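Local coordinates for protein phosphodiesterase (Pseudomonas aeruginosa, PDB 4G75) that is a magnesium-binding, colicin M-like bacteriocin that probably hydrolyses the lipid-linked precursor of peptidoglycan, at residues A[39-42]-A[43-47]; A[78-81]-A[82-85]. All coordinates share one frame; numbering follows the deposited sequence.

Interaction 1: residues A[39-42]-A[43-47]. With EDO (1,2-ethanediol), chain I.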
# COMPACT_ATOMS: atom_id res chain seq x y z
N TYR A 39 -16.62 18.04 4.90
CA TYR A 39 -16.26 17.41 6.16
C TYR A 39 -17.08 16.15 6.42
O TYR A 39 -16.54 15.11 6.82
CB TYR A 39 -16.42 18.37 7.33
CG TYR A 39 -15.21 19.24 7.57
CD1 TYR A 39 -14.12 18.75 8.27
CD2 TYR A 39 -15.17 20.54 7.10
CE1 TYR A 39 -13.01 19.53 8.50
CE2 TYR A 39 -14.06 21.34 7.33
CZ TYR A 39 -12.99 20.82 8.02
OH TYR A 39 -11.87 21.60 8.25
N ILE A 40 -18.39 16.25 6.23
CA ILE A 40 -19.27 15.10 6.43
C ILE A 40 -18.84 13.95 5.54
O ILE A 40 -18.81 12.80 5.97
CB ILE A 40 -20.74 15.44 6.14
CG1 ILE A 40 -21.29 16.36 7.22
CG2 ILE A 40 -21.57 14.17 6.03
CD1 ILE A 40 -21.34 15.72 8.60
N SER A 41 -18.50 14.27 4.29
CA SER A 41 -18.20 13.23 3.32
C SER A 41 -16.98 12.38 3.72
O SER A 41 -16.88 11.22 3.34
CB SER A 41 -18.03 13.81 1.90
OG SER A 41 -16.79 14.50 1.77
N LYS A 42 -16.06 12.96 4.49
CA LYS A 42 -14.87 12.22 4.92
C LYS A 42 -15.21 11.01 5.79
O LYS A 42 -14.49 10.00 5.78
CB LYS A 42 -13.90 13.16 5.67
CG LYS A 42 -13.41 14.33 4.82
CD LYS A 42 -12.39 15.19 5.57
CE LYS A 42 -12.16 16.53 4.82
NZ LYS A 42 -11.58 16.31 3.45
N GLY A 43 -16.32 11.10 6.52
CA GLY A 43 -16.70 10.03 7.43
C GLY A 43 -16.92 8.69 6.75
O GLY A 43 -16.31 7.69 7.14
N GLN A 44 -17.78 8.65 5.74
CA GLN A 44 -18.05 7.38 5.07
C GLN A 44 -16.85 6.87 4.28
O GLN A 44 -16.62 5.66 4.21
CB GLN A 44 -19.29 7.47 4.18
CG GLN A 44 -19.84 6.10 3.80
CD GLN A 44 -20.15 5.24 5.03
OE1 GLN A 44 -20.46 5.76 6.10
NE2 GLN A 44 -20.07 3.93 4.86
N ARG A 45 -16.08 7.78 3.69
CA ARG A 45 -14.87 7.34 3.01
C ARG A 45 -13.90 6.73 4.02
O ARG A 45 -13.30 5.69 3.76
CB ARG A 45 -14.21 8.48 2.23
CG ARG A 45 -15.07 9.04 1.09
CD ARG A 45 -14.21 9.77 0.05
NE ARG A 45 -13.45 10.86 0.66
CZ ARG A 45 -13.94 12.08 0.87
NH1 ARG A 45 -15.18 12.37 0.51
NH2 ARG A 45 -13.19 13.01 1.45
N ASP A 46 -13.74 7.37 5.17
CA ASP A 46 -12.84 6.85 6.20
C ASP A 46 -13.26 5.46 6.67
O ASP A 46 -12.41 4.61 6.96
CB ASP A 46 -12.77 7.80 7.39
CG ASP A 46 -11.99 9.06 7.10
OD1 ASP A 46 -11.31 9.12 6.05
OD2 ASP A 46 -12.06 10.00 7.93
N VAL A 47 -14.56 5.24 6.77
CA VAL A 47 -15.07 3.93 7.16
C VAL A 47 -14.56 2.87 6.19
O VAL A 47 -14.16 1.77 6.59
CB VAL A 47 -16.62 3.91 7.20
CG1 VAL A 47 -17.14 2.47 7.24
CG2 VAL A 47 -17.11 4.69 8.42
C1 EDO I . -22.18 4.94 9.92
O1 EDO I . -21.96 5.95 10.92
C2 EDO I . -20.89 4.71 9.15
O2 EDO I . -21.10 3.79 8.07
O HOH W 1 -20.04 10.46 5.62
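Between I40 and Q44 a water molecule has slipped into the helix backbone: I40 O and Q44 N stand 4.3 Å apart, and the water donates to I40 O and accepts from Q44 N at 2.9 Å. The carbonyl of I40 also takes the N-H of G43, 3.1 Å from N to O, an i to i+3 bond of the 3-10 kind whose donor lies 49° out of the carbonyl plane. Two residues on, the i to i+4 pattern appears in D46 N bonded to K42 O at 2.8 Å.

The side chains cross on another face of the helix. R45 NH1 reaches S41 OG at 3.0 Å, the hydroxyl standing 21° out of the guanidinium plane. With chi1 of 73°, S41 OG lies between its backbone N and carbonyl carbon, near enough to the preceding turn to bond G38 O as well. R45 bends at chi3, which folds the guanidinium back toward S41 and K42. K42 CA lies over one face of it near the rim, and R45 NH2 packs against K42 CG at 3.6 Å. Both cationic ends turn to one carboxylate, E84, while R45 NE pairs with D88. At the exposed side Q44 OE1 accepts from O2 of an ethanediol, probably from the crystallisation liquor, at 2.9 Å. A water bridging a C=O and the N-H four residues on, beside an i to i+3 bond, is the known pattern of a water-inserted alpha-helical turn, here on helix 34-49, whose buried face carries the salt-bridge network.

Interaction 2: residues A[78-81]-A[82-85]. With EDO (1,2-ethanediol), chain M.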
# COMPACT_ATOMS: atom_id res chain seq x y z
N LEU A 78 -20.99 15.17 -4.57
CA LEU A 78 -20.48 16.28 -3.77
C LEU A 78 -20.39 17.58 -4.55
O LEU A 78 -20.28 17.58 -5.78
CB LEU A 78 -19.08 15.95 -3.23
CG LEU A 78 -18.96 14.69 -2.37
CD1 LEU A 78 -17.53 14.52 -1.87
CD2 LEU A 78 -19.94 14.69 -1.21
N PRO A 79 -20.43 18.70 -3.83
CA PRO A 79 -20.19 20.01 -4.44
C PRO A 79 -18.81 20.03 -5.11
O PRO A 79 -18.70 20.34 -6.29
CB PRO A 79 -20.23 20.96 -3.25
CG PRO A 79 -21.07 20.27 -2.23
CD PRO A 79 -20.81 18.81 -2.41
N PHE A 80 -17.78 19.67 -4.35
CA PHE A 80 -16.41 19.66 -4.87
C PHE A 80 -15.74 18.30 -4.66
O PHE A 80 -14.92 18.15 -3.75
CB PHE A 80 -15.58 20.75 -4.19
CG PHE A 80 -16.20 22.12 -4.24
CD1 PHE A 80 -16.31 22.80 -5.44
CD2 PHE A 80 -16.64 22.73 -3.08
CE1 PHE A 80 -16.87 24.06 -5.48
CE2 PHE A 80 -17.19 23.99 -3.12
CZ PHE A 80 -17.31 24.65 -4.31
N PRO A 81 -16.08 17.32 -5.49
CA PRO A 81 -15.46 15.99 -5.45
C PRO A 81 -13.98 16.10 -5.77
O PRO A 81 -13.17 15.29 -5.30
CB PRO A 81 -16.20 15.23 -6.56
CG PRO A 81 -16.65 16.34 -7.50
CD PRO A 81 -17.11 17.39 -6.54
N ASN A 82 -13.62 17.10 -6.56
CA ASN A 82 -12.22 17.41 -6.82
C ASN A 82 -11.45 17.75 -5.54
O ASN A 82 -10.36 17.23 -5.32
CB ASN A 82 -12.07 18.54 -7.85
CG ASN A 82 -12.87 19.78 -7.50
OD1 ASN A 82 -13.92 19.72 -6.85
ND2 ASN A 82 -12.38 20.93 -7.94
N TYR A 83 -12.01 18.61 -4.70
CA TYR A 83 -11.31 18.99 -3.49
C TYR A 83 -11.15 17.80 -2.55
O TYR A 83 -10.12 17.66 -1.88
CB TYR A 83 -12.03 20.13 -2.75
CG TYR A 83 -12.07 21.44 -3.51
CD1 TYR A 83 -11.23 21.67 -4.59
CD2 TYR A 83 -12.94 22.46 -3.13
CE1 TYR A 83 -11.27 22.88 -5.28
CE2 TYR A 83 -12.99 23.66 -3.81
CZ TYR A 83 -12.15 23.86 -4.89
OH TYR A 83 -12.20 25.07 -5.56
N GLU A 84 -12.16 16.95 -2.50
CA GLU A 84 -12.11 15.80 -1.61
C GLU A 84 -11.13 14.74 -2.10
O GLU A 84 -10.46 14.09 -1.29
CB GLU A 84 -13.51 15.20 -1.42
CG GLU A 84 -14.44 16.10 -0.61
CD GLU A 84 -13.81 16.58 0.68
OE1 GLU A 84 -13.34 15.73 1.46
OE2 GLU A 84 -13.79 17.81 0.92
N PHE A 85 -11.02 14.57 -3.42
CA PHE A 85 -10.06 13.63 -3.97
C PHE A 85 -8.66 14.12 -3.62
O PHE A 85 -7.81 13.36 -3.15
CB PHE A 85 -10.23 13.53 -5.49
CG PHE A 85 -9.37 12.47 -6.13
CD1 PHE A 85 -9.90 11.22 -6.45
CD2 PHE A 85 -8.04 12.72 -6.43
CE1 PHE A 85 -9.11 10.24 -7.05
CE2 PHE A 85 -7.25 11.74 -7.02
CZ PHE A 85 -7.78 10.51 -7.34
C1 EDO M . -16.38 20.34 -0.53
O1 EDO M . -15.11 19.67 -0.60
C2 EDO M . -17.51 19.36 -0.83
O2 EDO M . -17.13 18.52 -1.93
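The chain turns into helix 81-102 at F80, the N-cap, whose O accepts E84 N at 3.3 Å, and P81 O follows by accepting F85 N at 2.9 Å. P81, the first helical residue, has no N-H to offer, which costs nothing where no earlier carbonyl of the helix waits for one.

F80 and Y83 run alongside each other in an offset stack, with centroids 4.7 Å apart and planes at 30°. The overlap is at the rim: Y83 CE2 sits over one face of the F80 ring, and Y83 CD2 presses on F80 CB at 3.3 Å. P79 CB covers the opposite face of F80, again off centre. N82 turns its amide back across the N-cap residue, chi1 of 53° placing OD1 3.2 Å from F80 CA, at the edge of the F80 ring and over a face of the Y83 ring, toward its rim. The L78 side chain passes nearly perpendicular to that of E84, CD1 to CG at 3.7 Å. An ethanediol, probably from the crystallisation liquor, bridges the N-cap residue and E84: its O2 accepts from F80 N at 2.8 Å, and its O1 donates to E84 OE2 at 2.7 Å. E84 bends at chi2 (-50°), its carboxylate heading off from residues 78-81, and OE1 is salt-bridged to K42 and R45 of helix 34-49.

F120 meets both rings of the stack. L78, P81, N82 and F85 rest on helix 55-65, while L78, P79, F80 and E84 touch helix 34-49, so the start of helix 81-102 is packed against both.

From the N terminus, interaction 1 comes first, entirely within helix 34-49. The chain then runs through helix 55-65, and interaction 2 opens in the loop before helix 81-102 and runs into its first turn. The two are in series, neither nested nor crossed; each is local, its side chains meeting across no more than six residues, and closes no long loop. The centres of interaction 1 and interaction 2 lie about 12 Å apart, and the two touch. E84 OE1 is the junction, salt-bridged to K42 NZ and to R45 NH2, both at 2.7 Å, while L78 CD1 packs on S41 OG. Helices 34-49 and 81-102 are thereby tied together, away from the magnesium site.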